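Local structure of immunity protein (Neisseria meningitidis, 4Q7O) at residues L10-K15 against F22-F27; I17-F22 against I104-H109; S116-A121 against K127-I132. The protein probably protects the cell that makes it by neutralising the toxin of a contact-dependent growth-inhibition system, as immunity proteins of such systems do. All coordinates share one frame; numbering follows the deposited sequence.

Interactions 1 and 3 are buried contacts between nearly antiparallel helices that follow each other in the chain, whereas interaction 2 is partly buried and joins the turn after helix 10-18 to the start of helix 104-121. Interactions 1 and 2 share helix 10-18 and Phe22, touch each other and both reach the second subunit; interaction 3, its centre about 17 Å from that of interaction 1, touches no other protein chain of the assembly. Asp117 nevertheless ties the two together by hydrogen bonds to the backbone N of Asn11 and Leu12. Interaction 1 mixes leucine with small polar groups, interaction 2 sets methyl against imidazole, and interaction 3 sets a thiol against a phenyl edge.

Interaction 1: residues L10-K15 against F22-F27; sequences LNLNKK and FVISIF
Leu12 spreads its two methyls over the near side of helix 22-34, CD1 lying 3.9 Å from Ser25 CA and CD2 lying 4.0 Å from Ile24 CG2. With CG anti to the backbone N (chi1 -177°), the fork is carried out from helix 10-18 to the other helix, where it crosses the Ile24 side chain at about a right angle. Ile24 answers with its short branch, CG2. At the next residue a polar side chain takes over: the amide oxygen of Asn13, OD1, packs on Ser25 CB at 3.3 Å, with Ser25 OG farther off at 3.9 Å, so the two polar side chains touch without bonding. The small serine suits this place, because here the two backbones come closest, Asn13 CA lying 5.5 Å from Ser25 CA. Both polar ends find their main partners on helix 10-18 or just before it. Asn13 ND2 bonds to Phe9 O, and Ser25 OG pairs with Ser16 OG, so that the buried hydroxyl is satisfied by the very helix it packs against.

The short helical segments run nearly antiparallel, at 158° with their axes 9.0 Å apart, as in a helical hairpin. Ile113 of helix 104-121 also packs on Leu12, Phe89 and Leu100 of the sheet lie against Ile24, and Asn13 and Ser25 reach Phe22 and Ile26 of the second subunit.

Interaction 2: residues I17-F22 against I104-H109; sequences INNNHF and INLAYH
A Schellman motif ends helix 10-18, and the turn that follows it rests against the first turns of helix 104-121. Asn20 is the residue that leaves the helical conformation, with a positive phi of 65°; asparagine tolerates this better than most residues. On either side of Asn20 in sequence, Asn19 and His21 both direct CB to the other helix. There they meet Leu106, which carries the contact from its side.

Leu106 and His21 reach out from opposite directions. One methyl of the leucine, CD2, comes to the edge of the imidazole near its plane, 3.4 Å from His21 CE1 and 3.7 Å from His21 ND1. Leu106 has CG anti to the backbone N (chi1 177°), which extends the branched end away from its helix and into this meeting. The other methyl takes a more distant neighbour: Leu106 CD1 is 4.4 Å from Asn19 ND2, at the partly exposed margin of the contact. Across one face of the same imidazole lies a backbone carbonyl, Asn19 O, 3.3 Å above the ring plane and offset toward its rim. The hydrophobic surroundings continue into the sheet, for Leu100 and Ile102 of strand 98-103 also touch His21.

The polar ends are gathered by Tyr110, farther along helix 104-121, whose OH is hydrogen-bonded to both His21 ND1 and Asn19 ND2. Leucine gives van der Waals contact at the ring edge, while the tyrosine hydroxyl gives each of the two nitrogens a partner. Because ND1 is engaged in that bond, the imidazole is probably restrained in its rotation, with its CE1-ND1 edge held against the leucine methyl.

Interaction 3: residues S116-A121 against K127-I132; sequences SDFLIA and KKCKEI
Cys129 packs against both Phe118 and Leu119, its SG at the edge of the phenyl ring and its CB against the leucine. The sulfur is 3.6 Å from Phe118 CD2 and lies in the ring plane. With Cys129 SG 4.8 Å from the centroid of the Phe118 ring, this is a Cys sulfur-aromatic contact made at the edge. Leu119 CD2 meets Cys129 CB at 3.7 Å, and Leu119 CB adds a second touch to the same atom. Leu119 CG lies between its backbone N and carbonyl carbon (chi1 69°), a rare position in a helix and probably a strained one, which turns CD2 to the cysteine.

The two helices form a hairpin, the segments crossing at -162° with axes 9.8 Å apart, and the compact cysteine sits where their backbones are nearest. Leu41 of helix 37-46 covers Cys129 further, while Leu40 packs on Phe118.

Toward solvent the fit is looser. Lys130 is exposed, but its chain bends at chi2 and lays CE across Leu119 CD2 at 4.0 Å, nearly at right angles to the leucine. A long side chain suits this border: the end of its aliphatic stem, at CE, lies over the leucine methyl, and NZ goes on to a hydrogen bond with Gln133 OE1.

Interaction 1: residues L10-K15 against F22-F27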
ATOM      1  N   LEU B  10     -11.062   3.393   3.872  1.00  7.57           N
ATOM      2  CA  LEU B  10     -11.044   2.593   5.086  1.00  7.47           C
ATOM      3  C   LEU B  10     -11.281   1.117   4.795  1.00  7.46           C
ATOM      4  O   LEU B  10     -10.505   0.254   5.214  1.00  9.46           O
ATOM      5  CB  LEU B  10     -12.078   3.114   6.086  1.00  7.51           C
ATOM      6  CG  LEU B  10     -11.867   4.566   6.526  1.00  9.90           C
ATOM      7  CD1 LEU B  10     -12.943   4.997   7.510  1.00 12.11           C
ATOM      8  CD2 LEU B  10     -10.486   4.753   7.135  1.00 11.80           C
ATOM      9  N   ASN B  11     -12.350   0.820   4.069  1.00  6.88           N
ATOM     10  CA  ASN B  11     -12.669  -0.569   3.766  1.00  7.26           C
ATOM     11  C   ASN B  11     -11.771  -1.189   2.703  1.00  7.36           C
ATOM     12  O   ASN B  11     -11.434  -2.376   2.775  1.00  7.99           O
ATOM     13  CB  ASN B  11     -14.144  -0.717   3.427  1.00  8.14           C
ATOM     14  CG  ASN B  11     -15.023  -0.373   4.607  1.00 10.31           C
ATOM     15  OD1 ASN B  11     -14.741  -0.788   5.737  1.00 12.65           O
ATOM     16  ND2 ASN B  11     -16.067   0.410   4.370  1.00 11.00           N
ATOM     17  N   LEU B  12     -11.360  -0.380   1.733  1.00  7.52           N
ATOM     18  CA  LEU B  12     -10.438  -0.852   0.702  1.00  7.52           C
ATOM     19  C   LEU B  12      -9.116  -1.265   1.313  1.00  7.37           C
ATOM     20  O   LEU B  12      -8.598  -2.331   1.006  1.00  7.74           O
ATOM     21  CB  LEU B  12     -10.222   0.230  -0.363  1.00  8.22           C
ATOM     22  CG  LEU B  12      -9.342  -0.024  -1.598  1.00  9.04           C
ATOM     23  CD1 LEU B  12      -7.857   0.177  -1.312  1.00 12.06           C
ATOM     24  CD2 LEU B  12      -9.610  -1.405  -2.215  1.00  8.49           C
ATOM     25  N   ASN B  13      -8.562  -0.412   2.167  1.00  7.30           N
ATOM     26  CA  ASN B  13      -7.277  -0.710   2.777  1.00  6.71           C
ATOM     27  C   ASN B  13      -7.338  -1.948   3.646  1.00  7.54           C
ATOM     28  O   ASN B  13      -6.430  -2.768   3.620  1.00  7.95           O
ATOM     29  CB  ASN B  13      -6.768   0.477   3.610  1.00  8.29           C
ATOM     30  CG  ASN B  13      -5.969   1.465   2.791  1.00 11.54           C
ATOM     31  OD1 ASN B  13      -4.827   1.188   2.403  1.00 13.36           O
ATOM     32  ND2 ASN B  13      -6.542   2.637   2.553  1.00 14.16           N
ATOM     33  N   LYS B  14      -8.396  -2.078   4.437  1.00  7.57           N
ATOM     34  CA  LYS B  14      -8.526  -3.252   5.295  1.00  8.35           C
ATOM     35  C   LYS B  14      -8.468  -4.537   4.466  1.00  8.20           C
ATOM     36  O   LYS B  14      -7.684  -5.446   4.751  1.00  9.08           O
ATOM     37  CB  LYS B  14      -9.822  -3.176   6.099  1.00  9.49           C
ATOM     38  CG  LYS B  14     -10.120  -4.402   6.933  1.00 12.30           C
ATOM     39  CD  LYS B  14     -11.320  -4.151   7.841  1.00 15.95           C
ATOM     40  CE  LYS B  14     -11.684  -5.385   8.645  1.00 20.98           C
ATOM     41  NZ  LYS B  14     -12.830  -5.125   9.568  1.00 23.78           N
ATOM     42  N   LYS B  15      -9.277  -4.600   3.417  1.00  7.11           N
ATOM     43  CA  LYS B  15      -9.356  -5.816   2.625  1.00  8.21           C
ATOM     44  C   LYS B  15      -8.066  -6.070   1.864  1.00  7.28           C
ATOM     45  O   LYS B  15      -7.525  -7.169   1.897  1.00  7.90           O
ATOM     46  CB  LYS B  15     -10.545  -5.781   1.663  1.00 10.26           C
ATOM     47  CG  LYS B  15     -10.864  -7.125   1.035  1.00 13.64           C
ATOM     48  CD  LYS B  15     -11.751  -7.959   1.960  1.00 17.83           C
ATOM     49  CE  LYS B  15     -13.192  -7.458   1.957  1.00 20.35           C
ATOM     50  NZ  LYS B  15     -14.061  -8.214   2.904  1.00 22.49           N
ATOM     51  N   PHE B  22      -1.116  -4.935  -1.208  1.00  5.97           N
ATOM     52  CA  PHE B  22      -0.782  -3.556  -0.890  1.00  6.01           C
ATOM     53  C   PHE B  22      -0.641  -2.666  -2.128  1.00  5.99           C
ATOM     54  O   PHE B  22      -0.835  -1.457  -2.042  1.00  7.04           O
ATOM     55  CB  PHE B  22       0.486  -3.497  -0.033  1.00  5.92           C
ATOM     56  CG  PHE B  22       1.658  -4.214  -0.645  1.00  7.07           C
ATOM     57  CD1 PHE B  22       2.522  -3.552  -1.510  1.00  8.16           C
ATOM     58  CD2 PHE B  22       1.892  -5.554  -0.359  1.00  8.70           C
ATOM     59  CE1 PHE B  22       3.607  -4.205  -2.074  1.00  8.34           C
ATOM     60  CE2 PHE B  22       2.970  -6.221  -0.924  1.00  8.58           C
ATOM     61  CZ  PHE B  22       3.831  -5.546  -1.790  1.00  9.29           C
ATOM     62  N   VAL B  23      -0.337  -3.250  -3.285  1.00  5.74           N
ATOM     63  CA  VAL B  23      -0.289  -2.462  -4.520  1.00  5.38           C
ATOM     64  C   VAL B  23      -1.639  -1.793  -4.808  1.00  5.73           C
ATOM     65  O   VAL B  23      -1.690  -0.639  -5.263  1.00  6.88           O
ATOM     66  CB  VAL B  23       0.185  -3.329  -5.718  1.00  5.87           C
ATOM     67  CG1 VAL B  23      -0.148  -2.663  -7.049  1.00  7.61           C
ATOM     68  CG2 VAL B  23       1.689  -3.596  -5.614  1.00  6.95           C
ATOM     69  N   ILE B  24      -2.728  -2.509  -4.521  1.00  5.47           N
ATOM     70  CA  ILE B  24      -4.068  -1.950  -4.695  1.00  6.65           C
ATOM     71  C   ILE B  24      -4.317  -0.760  -3.767  1.00  7.29           C
ATOM     72  O   ILE B  24      -4.893   0.253  -4.181  1.00  7.74           O
ATOM     73  CB  ILE B  24      -5.160  -3.012  -4.471  1.00  7.41           C
ATOM     74  CG1 ILE B  24      -4.978  -4.188  -5.440  1.00  9.24           C
ATOM     75  CG2 ILE B  24      -6.542  -2.392  -4.616  1.00  8.54           C
ATOM     76  CD1 ILE B  24      -4.980  -3.794  -6.904  1.00 11.33           C
ATOM     77  N   SER B  25      -3.886  -0.893  -2.514  1.00  7.62           N
ATOM     78  CA  SER B  25      -3.987   0.176  -1.518  1.00  8.21           C
ATOM     79  C   SER B  25      -3.288   1.437  -2.032  1.00  7.79           C
ATOM     80  O   SER B  25      -3.834   2.547  -1.981  1.00  9.68           O
ATOM     81  CB  SER B  25      -3.321  -0.249  -0.196  1.00  9.46           C
ATOM     82  OG  SER B  25      -3.445  -1.644   0.065  1.00 13.19           O
ATOM     83  N   ILE B  26      -2.071   1.260  -2.534  1.00  6.43           N
ATOM     84  CA  ILE B  26      -1.274   2.386  -3.009  1.00  6.61           C
ATOM     85  C   ILE B  26      -1.886   2.992  -4.262  1.00  6.51           C
ATOM     86  O   ILE B  26      -1.938   4.211  -4.412  1.00  8.01           O
ATOM     87  CB  ILE B  26       0.174   1.943  -3.303  1.00  6.71           C
ATOM     88  CG1 ILE B  26       0.851   1.456  -2.021  1.00  7.88           C
ATOM     89  CG2 ILE B  26       0.989   3.075  -3.932  1.00  8.39           C
ATOM     90  CD1 ILE B  26       2.192   0.798  -2.283  1.00  8.36           C
ATOM     91  N   PHE B  27      -2.370   2.132  -5.151  1.00  6.01           N
ATOM     92  CA  PHE B  27      -2.995   2.564  -6.398  1.00  6.96           C
ATOM     93  C   PHE B  27      -4.109   3.583  -6.143  1.00  7.32           C
ATOM     94  O   PHE B  27      -4.097   4.688  -6.689  1.00  6.93           O
ATOM     95  CB  PHE B  27      -3.539   1.344  -7.147  1.00  7.37           C
ATOM     96  CG  PHE B  27      -4.255   1.681  -8.422  1.00  7.44           C
ATOM     97  CD1 PHE B  27      -3.564   1.781  -9.622  1.00  8.93           C
ATOM     98  CD2 PHE B  27      -5.628   1.868  -8.432  1.00  8.69           C
ATOM     99  CE1 PHE B  27      -4.228   2.089 -10.796  1.00 10.25           C
ATOM    100  CE2 PHE B  27      -6.292   2.185  -9.604  1.00  8.48           C
ATOM    101  CZ  PHE B  27      -5.595   2.293 -10.782  1.00  9.25           C
TER

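Interaction 2: residues I17-F22 against I104-H109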
ATOM      1  N   ILE B  17      -4.936  -4.893   2.366  1.00  6.80           N
ATOM      2  CA  ILE B  17      -3.825  -5.203   3.258  1.00  7.15           C
ATOM      3  C   ILE B  17      -3.944  -6.622   3.805  1.00  6.25           C
ATOM      4  O   ILE B  17      -2.968  -7.374   3.825  1.00  6.59           O
ATOM      5  CB  ILE B  17      -3.708  -4.165   4.401  1.00  7.13           C
ATOM      6  CG1 ILE B  17      -3.240  -2.825   3.828  1.00  9.54           C
ATOM      7  CG2 ILE B  17      -2.761  -4.648   5.502  1.00  9.46           C
ATOM      8  CD1 ILE B  17      -3.401  -1.675   4.794  1.00 11.99           C
ATOM      9  N   ASN B  18      -5.141  -7.014   4.222  1.00  6.53           N
ATOM     10  CA  ASN B  18      -5.319  -8.366   4.737  1.00  7.48           C
ATOM     11  C   ASN B  18      -5.107  -9.448   3.678  1.00  7.73           C
ATOM     12  O   ASN B  18      -4.805 -10.592   4.010  1.00  9.25           O
ATOM     13  CB  ASN B  18      -6.674  -8.516   5.432  1.00  8.78           C
ATOM     14  CG  ASN B  18      -6.681  -7.894   6.812  1.00 11.28           C
ATOM     15  OD1 ASN B  18      -5.638  -7.810   7.473  1.00 13.12           O
ATOM     16  ND2 ASN B  18      -7.849  -7.454   7.258  1.00 11.36           N
ATOM     17  N   ASN B  19      -5.254  -9.079   2.411  1.00  6.63           N
ATOM     18  CA  ASN B  19      -4.997  -9.997   1.294  1.00  6.98           C
ATOM     19  C   ASN B  19      -3.567  -9.912   0.747  1.00  7.03           C
ATOM     20  O   ASN B  19      -3.248 -10.566  -0.256  1.00  8.58           O
ATOM     21  CB  ASN B  19      -5.980  -9.743   0.146  1.00  6.99           C
ATOM     22  CG  ASN B  19      -7.404 -10.185   0.469  1.00  6.94           C
ATOM     23  OD1 ASN B  19      -7.635 -10.975   1.389  1.00 10.58           O
ATOM     24  ND2 ASN B  19      -8.369  -9.695  -0.316  1.00  7.06           N
ATOM     25  N   ASN B  20      -2.721  -9.091   1.379  1.00  6.67           N
ATOM     26  CA  ASN B  20      -1.337  -8.895   0.931  1.00  7.45           C
ATOM     27  C   ASN B  20      -1.294  -8.229  -0.450  1.00  7.58           C
ATOM     28  O   ASN B  20      -0.336  -8.375  -1.203  1.00  9.65           O
ATOM     29  CB  ASN B  20      -0.556 -10.219   0.937  1.00  8.93           C
ATOM     30  CG  ASN B  20       0.940 -10.031   1.129  1.00 11.89           C
ATOM     31  OD1 ASN B  20       1.409  -8.980   1.575  1.00 11.88           O
ATOM     32  ND2 ASN B  20       1.701 -11.072   0.801  1.00 15.06           N
ATOM     33  N   HIS B  21      -2.344  -7.481  -0.773  1.00  6.18           N
ATOM     34  CA  HIS B  21      -2.419  -6.768  -2.051  1.00  5.53           C
ATOM     35  C   HIS B  21      -2.223  -5.274  -1.861  1.00  6.11           C
ATOM     36  O   HIS B  21      -3.047  -4.461  -2.290  1.00  6.82           O
ATOM     37  CB  HIS B  21      -3.746  -7.075  -2.744  1.00  6.72           C
ATOM     38  CG  HIS B  21      -3.868  -8.509  -3.153  1.00  6.43           C
ATOM     39  ND1 HIS B  21      -5.082  -9.124  -3.374  1.00  7.20           N
ATOM     40  CD2 HIS B  21      -2.921  -9.451  -3.383  1.00  6.23           C
ATOM     41  CE1 HIS B  21      -4.875 -10.379  -3.722  1.00  7.72           C
ATOM     42  NE2 HIS B  21      -3.572 -10.604  -3.739  1.00  6.86           N
ATOM     43  N   PHE B  22      -1.116  -4.935  -1.208  1.00  5.97           N
ATOM     44  CA  PHE B  22      -0.782  -3.556  -0.890  1.00  6.01           C
ATOM     45  C   PHE B  22      -0.641  -2.666  -2.128  1.00  5.99           C
ATOM     46  O   PHE B  22      -0.835  -1.457  -2.042  1.00  7.04           O
ATOM     47  CB  PHE B  22       0.486  -3.497  -0.033  1.00  5.92           C
ATOM     48  CG  PHE B  22       1.658  -4.214  -0.645  1.00  7.07           C
ATOM     49  CD1 PHE B  22       2.522  -3.552  -1.510  1.00  8.16           C
ATOM     50  CD2 PHE B  22       1.892  -5.554  -0.359  1.00  8.70           C
ATOM     51  CE1 PHE B  22       3.607  -4.205  -2.074  1.00  8.34           C
ATOM     52  CE2 PHE B  22       2.970  -6.221  -0.924  1.00  8.58           C
ATOM     53  CZ  PHE B  22       3.831  -5.546  -1.790  1.00  9.29           C
ATOM     54  N   ILE B 104      -9.716 -10.784 -12.421  1.00  7.29           N
ATOM     55  CA  ILE B 104     -10.634  -9.675 -12.653  1.00  8.66           C
ATOM     56  C   ILE B 104     -11.785  -9.647 -11.636  1.00  8.15           C
ATOM     57  O   ILE B 104     -12.199  -8.584 -11.196  1.00  7.12           O
ATOM     58  CB  ILE B 104     -11.142  -9.672 -14.115  1.00 10.53           C
ATOM     59  CG1 ILE B 104     -10.002  -9.263 -15.053  1.00 11.70           C
ATOM     60  CG2 ILE B 104     -12.321  -8.730 -14.290  1.00 11.09           C
ATOM     61  CD1 ILE B 104     -10.305  -9.456 -16.520  1.00 13.47           C
ATOM     62  N   ASN B 105     -12.282 -10.806 -11.230  1.00  8.04           N
ATOM     63  CA  ASN B 105     -13.353 -10.832 -10.237  1.00  7.97           C
ATOM     64  C   ASN B 105     -12.931 -10.148  -8.946  1.00  6.44           C
ATOM     65  O   ASN B 105     -13.685  -9.360  -8.363  1.00  7.00           O
ATOM     66  CB  ASN B 105     -13.775 -12.270  -9.925  1.00  9.42           C
ATOM     67  CG  ASN B 105     -14.571 -12.903 -11.034  1.00 13.74           C
ATOM     68  OD1 ASN B 105     -15.044 -12.225 -11.952  1.00 15.64           O
ATOM     69  ND2 ASN B 105     -14.745 -14.214 -10.947  1.00 14.88           N
ATOM     70  N   LEU B 106     -11.727 -10.461  -8.484  1.00  6.43           N
ATOM     71  CA  LEU B 106     -11.207  -9.825  -7.277  1.00  6.67           C
ATOM     72  C   LEU B 106     -10.980  -8.337  -7.499  1.00  6.47           C
ATOM     73  O   LEU B 106     -11.257  -7.529  -6.617  1.00  6.51           O
ATOM     74  CB  LEU B 106      -9.928 -10.522  -6.796  1.00  6.76           C
ATOM     75  CG  LEU B 106      -9.267  -9.879  -5.571  1.00  7.33           C
ATOM     76  CD1 LEU B 106     -10.191  -9.871  -4.360  1.00  8.81           C
ATOM     77  CD2 LEU B 106      -7.969 -10.577  -5.231  1.00  8.51           C
ATOM     78  N   ALA B 107     -10.494  -7.966  -8.680  1.00  6.03           N
ATOM     79  CA  ALA B 107     -10.355  -6.545  -9.003  1.00  6.23           C
ATOM     80  C   ALA B 107     -11.690  -5.810  -8.897  1.00  6.11           C
ATOM     81  O   ALA B 107     -11.761  -4.730  -8.308  1.00  6.95           O
ATOM     82  CB  ALA B 107      -9.759  -6.356 -10.382  1.00  7.78           C
ATOM     83  N   TYR B 108     -12.750  -6.386  -9.456  1.00  6.90           N
ATOM     84  CA  TYR B 108     -14.066  -5.763  -9.326  1.00  7.27           C
ATOM     85  C   TYR B 108     -14.512  -5.628  -7.869  1.00  7.61           C
ATOM     86  O   TYR B 108     -15.113  -4.630  -7.491  1.00  8.22           O
ATOM     87  CB  TYR B 108     -15.118  -6.509 -10.145  1.00  9.88           C
ATOM     88  CG  TYR B 108     -15.233  -5.994 -11.556  1.00 13.23           C
ATOM     89  CD1 TYR B 108     -16.019  -4.881 -11.850  1.00 15.76           C
ATOM     90  CD2 TYR B 108     -14.559  -6.608 -12.594  1.00 15.61           C
ATOM     91  CE1 TYR B 108     -16.129  -4.402 -13.145  1.00 17.25           C
ATOM     92  CE2 TYR B 108     -14.669  -6.137 -13.899  1.00 15.75           C
ATOM     93  CZ  TYR B 108     -15.452  -5.036 -14.165  1.00 17.50           C
ATOM     94  OH  TYR B 108     -15.550  -4.563 -15.455  1.00 20.38           O
ATOM     95  N   HIS B 109     -14.218  -6.644  -7.066  1.00  7.76           N
ATOM     96  CA  HIS B 109     -14.457  -6.620  -5.625  1.00  8.08           C
ATOM     97  C   HIS B 109     -13.759  -5.405  -5.009  1.00  7.12           C
ATOM     98  O   HIS B 109     -14.381  -4.610  -4.300  1.00  7.77           O
ATOM     99  CB  HIS B 109     -13.938  -7.944  -5.046  1.00 10.40           C
ATOM    100  CG  HIS B 109     -14.040  -8.082  -3.558  1.00 15.29           C
ATOM    101  ND1 HIS B 109     -15.241  -8.244  -2.903  1.00 18.16           N
ATOM    102  CD2 HIS B 109     -13.079  -8.176  -2.610  1.00 16.72           C
ATOM    103  CE1 HIS B 109     -15.017  -8.392  -1.607  1.00 17.80           C
ATOM    104  NE2 HIS B 109     -13.713  -8.358  -1.403  1.00 18.41           N
TER

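Interaction 3: residues S116-A121 against K127-I132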
ATOM      1  N   SER B 116     -17.126   2.749  -3.093  1.00  6.72           N
ATOM      2  CA  SER B 116     -17.943   2.905  -1.901  1.00  7.25           C
ATOM      3  C   SER B 116     -17.264   3.836  -0.896  1.00  7.18           C
ATOM      4  O   SER B 116     -17.894   4.771  -0.388  1.00  7.16           O
ATOM      5  CB  SER B 116     -18.196   1.546  -1.253  1.00  8.86           C
ATOM      6  OG  SER B 116     -18.823   1.711   0.000  1.00  9.98           O
ATOM      7  N   ASP B 117     -15.994   3.567  -0.590  1.00  7.34           N
ATOM      8  CA  ASP B 117     -15.228   4.455   0.290  1.00  7.48           C
ATOM      9  C   ASP B 117     -15.291   5.889  -0.224  1.00  7.48           C
ATOM     10  O   ASP B 117     -15.510   6.832   0.545  1.00  7.55           O
ATOM     11  CB  ASP B 117     -13.749   4.037   0.372  1.00  9.44           C
ATOM     12  CG  ASP B 117     -13.515   2.778   1.204  1.00 10.43           C
ATOM     13  OD1 ASP B 117     -14.345   2.444   2.074  1.00 12.07           O
ATOM     14  OD2 ASP B 117     -12.466   2.130   1.000  1.00 10.25           O
ATOM     15  N   PHE B 118     -15.110   6.047  -1.529  1.00  6.95           N
ATOM     16  CA  PHE B 118     -15.092   7.372  -2.133  1.00  6.86           C
ATOM     17  C   PHE B 118     -16.437   8.093  -2.007  1.00  7.34           C
ATOM     18  O   PHE B 118     -16.493   9.252  -1.586  1.00  8.04           O
ATOM     19  CB  PHE B 118     -14.664   7.295  -3.602  1.00  7.87           C
ATOM     20  CG  PHE B 118     -14.702   8.624  -4.300  1.00  9.43           C
ATOM     21  CD1 PHE B 118     -13.738   9.589  -4.035  1.00 11.17           C
ATOM     22  CD2 PHE B 118     -15.709   8.921  -5.203  1.00 11.92           C
ATOM     23  CE1 PHE B 118     -13.777  10.822  -4.669  1.00 11.96           C
ATOM     24  CE2 PHE B 118     -15.755  10.156  -5.838  1.00 12.29           C
ATOM     25  CZ  PHE B 118     -14.787  11.106  -5.572  1.00 11.65           C
ATOM     26  N   LEU B 119     -17.524   7.426  -2.380  1.00  7.28           N
ATOM     27  CA  LEU B 119     -18.827   8.089  -2.331  1.00  8.62           C
ATOM     28  C   LEU B 119     -19.263   8.366  -0.886  1.00  8.84           C
ATOM     29  O   LEU B 119     -19.975   9.343  -0.615  1.00  9.71           O
ATOM     30  CB  LEU B 119     -19.889   7.300  -3.110  1.00  9.83           C
ATOM     31  CG  LEU B 119     -20.346   5.949  -2.555  1.00  9.78           C
ATOM     32  CD1 LEU B 119     -21.511   6.093  -1.568  1.00 11.22           C
ATOM     33  CD2 LEU B 119     -20.724   5.008  -3.699  1.00 10.58           C
ATOM     34  N   ILE B 120     -18.839   7.508   0.040  1.00  8.97           N
ATOM     35  CA  ILE B 120     -19.160   7.713   1.451  1.00  9.63           C
ATOM     36  C   ILE B 120     -18.478   8.987   1.940  1.00  8.49           C
ATOM     37  O   ILE B 120     -19.086   9.797   2.641  1.00  8.76           O
ATOM     38  CB  ILE B 120     -18.761   6.494   2.317  1.00 10.45           C
ATOM     39  CG1 ILE B 120     -19.753   5.353   2.072  1.00 12.12           C
ATOM     40  CG2 ILE B 120     -18.745   6.853   3.801  1.00 12.06           C
ATOM     41  CD1 ILE B 120     -19.330   4.003   2.630  1.00 13.23           C
ATOM     42  N   ALA B 121     -17.231   9.180   1.521  1.00  7.95           N
ATOM     43  CA  ALA B 121     -16.448  10.349   1.928  1.00  7.81           C
ATOM     44  C   ALA B 121     -16.833  11.618   1.171  1.00  8.25           C
ATOM     45  O   ALA B 121     -16.675  12.721   1.693  1.00  9.49           O
ATOM     46  CB  ALA B 121     -14.957  10.069   1.759  1.00  9.25           C
ATOM     47  N   LYS B 127     -24.631  10.141  -7.042  1.00 11.30           N
ATOM     48  CA  LYS B 127     -25.294   9.707  -8.269  1.00 12.96           C
ATOM     49  C   LYS B 127     -24.325   9.066  -9.267  1.00 12.91           C
ATOM     50  O   LYS B 127     -24.591   7.987  -9.799  1.00 13.90           O
ATOM     51  CB  LYS B 127     -26.014  10.894  -8.917  1.00 13.96           C
ATOM     52  CG  LYS B 127     -26.770  10.574 -10.194  1.00 16.01           C
ATOM     53  CD  LYS B 127     -27.355  11.849 -10.798  1.00 19.10           C
ATOM     54  CE  LYS B 127     -28.203  11.560 -12.025  1.00 21.59           C
ATOM     55  NZ  LYS B 127     -27.460  10.780 -13.051  1.00 23.19           N
ATOM     56  N   LYS B 128     -23.197   9.722  -9.508  1.00 12.31           N
ATOM     57  CA  LYS B 128     -22.234   9.230 -10.488  1.00 13.04           C
ATOM     58  C   LYS B 128     -21.605   7.907 -10.056  1.00 12.05           C
ATOM     59  O   LYS B 128     -21.392   7.012 -10.874  1.00 12.50           O
ATOM     60  CB  LYS B 128     -21.140  10.270 -10.716  1.00 15.23           C
ATOM     61  CG  LYS B 128     -21.609  11.497 -11.483  1.00 19.13           C
ATOM     62  CD  LYS B 128     -20.526  12.557 -11.506  1.00 21.76           C
ATOM     63  CE  LYS B 128     -20.949  13.773 -12.320  1.00 24.31           C
ATOM     64  NZ  LYS B 128     -19.847  14.776 -12.399  1.00 26.35           N
ATOM     65  N   CYS B 129     -21.300   7.786  -8.770  1.00 10.48           N
ATOM     66  CA  CYS B 129     -20.688   6.564  -8.254  1.00 11.10           C
ATOM     67  C   CYS B 129     -21.660   5.392  -8.253  1.00 11.45           C
ATOM     68  O   CYS B 129     -21.276   4.263  -8.560  1.00 12.07           O
ATOM     69  CB  CYS B 129     -20.121   6.789  -6.859  1.00 11.81           C
ATOM     70  SG  CYS B 129     -18.690   7.870  -6.857  1.00 13.37           S
ATOM     71  N   LYS B 130     -22.918   5.655  -7.917  1.00 12.43           N
ATOM     72  CA  LYS B 130     -23.932   4.607  -7.972  1.00 13.13           C
ATOM     73  C   LYS B 130     -24.131   4.103  -9.398  1.00 14.29           C
ATOM     74  O   LYS B 130     -24.325   2.906  -9.623  1.00 15.78           O
ATOM     75  CB  LYS B 130     -25.253   5.091  -7.380  1.00 13.42           C
ATOM     76  CG  LYS B 130     -25.232   5.147  -5.868  1.00 15.07           C
ATOM     77  CD  LYS B 130     -24.939   3.765  -5.306  1.00 17.53           C
ATOM     78  CE  LYS B 130     -24.530   3.836  -3.858  1.00 17.96           C
ATOM     79  NZ  LYS B 130     -24.268   2.473  -3.307  1.00 17.80           N
ATOM     80  N   GLU B 131     -24.067   5.012 -10.365  1.00 13.60           N
ATOM     81  CA  GLU B 131     -24.168   4.608 -11.766  1.00 14.39           C
ATOM     82  C   GLU B 131     -23.022   3.682 -12.157  1.00 14.40           C
ATOM     83  O   GLU B 131     -23.219   2.717 -12.886  1.00 15.71           O
ATOM     84  CB  GLU B 131     -24.189   5.831 -12.683  1.00 17.51           C
ATOM     85  CG  GLU B 131     -25.541   6.513 -12.751  1.00 20.90           C
ATOM     86  CD  GLU B 131     -25.459   7.924 -13.292  1.00 24.94           C
ATOM     87  OE1 GLU B 131     -26.512   8.592 -13.345  1.00 25.98           O
ATOM     88  OE2 GLU B 131     -24.345   8.365 -13.657  1.00 27.30           O
ATOM     89  N   ILE B 132     -21.825   3.980 -11.668  1.00 12.27           N
ATOM     90  CA  ILE B 132     -20.667   3.156 -11.970  1.00 11.82           C
ATOM     91  C   ILE B 132     -20.767   1.798 -11.272  1.00 11.81           C
ATOM     92  O   ILE B 132     -20.448   0.766 -11.870  1.00 12.29           O
ATOM     93  CB  ILE B 132     -19.358   3.882 -11.614  1.00 10.80           C
ATOM     94  CG1 ILE B 132     -19.226   5.151 -12.463  1.00 10.98           C
ATOM     95  CG2 ILE B 132     -18.148   2.960 -11.825  1.00 10.43           C
ATOM     96  CD1 ILE B 132     -18.153   6.099 -11.989  1.00 10.93           C
TER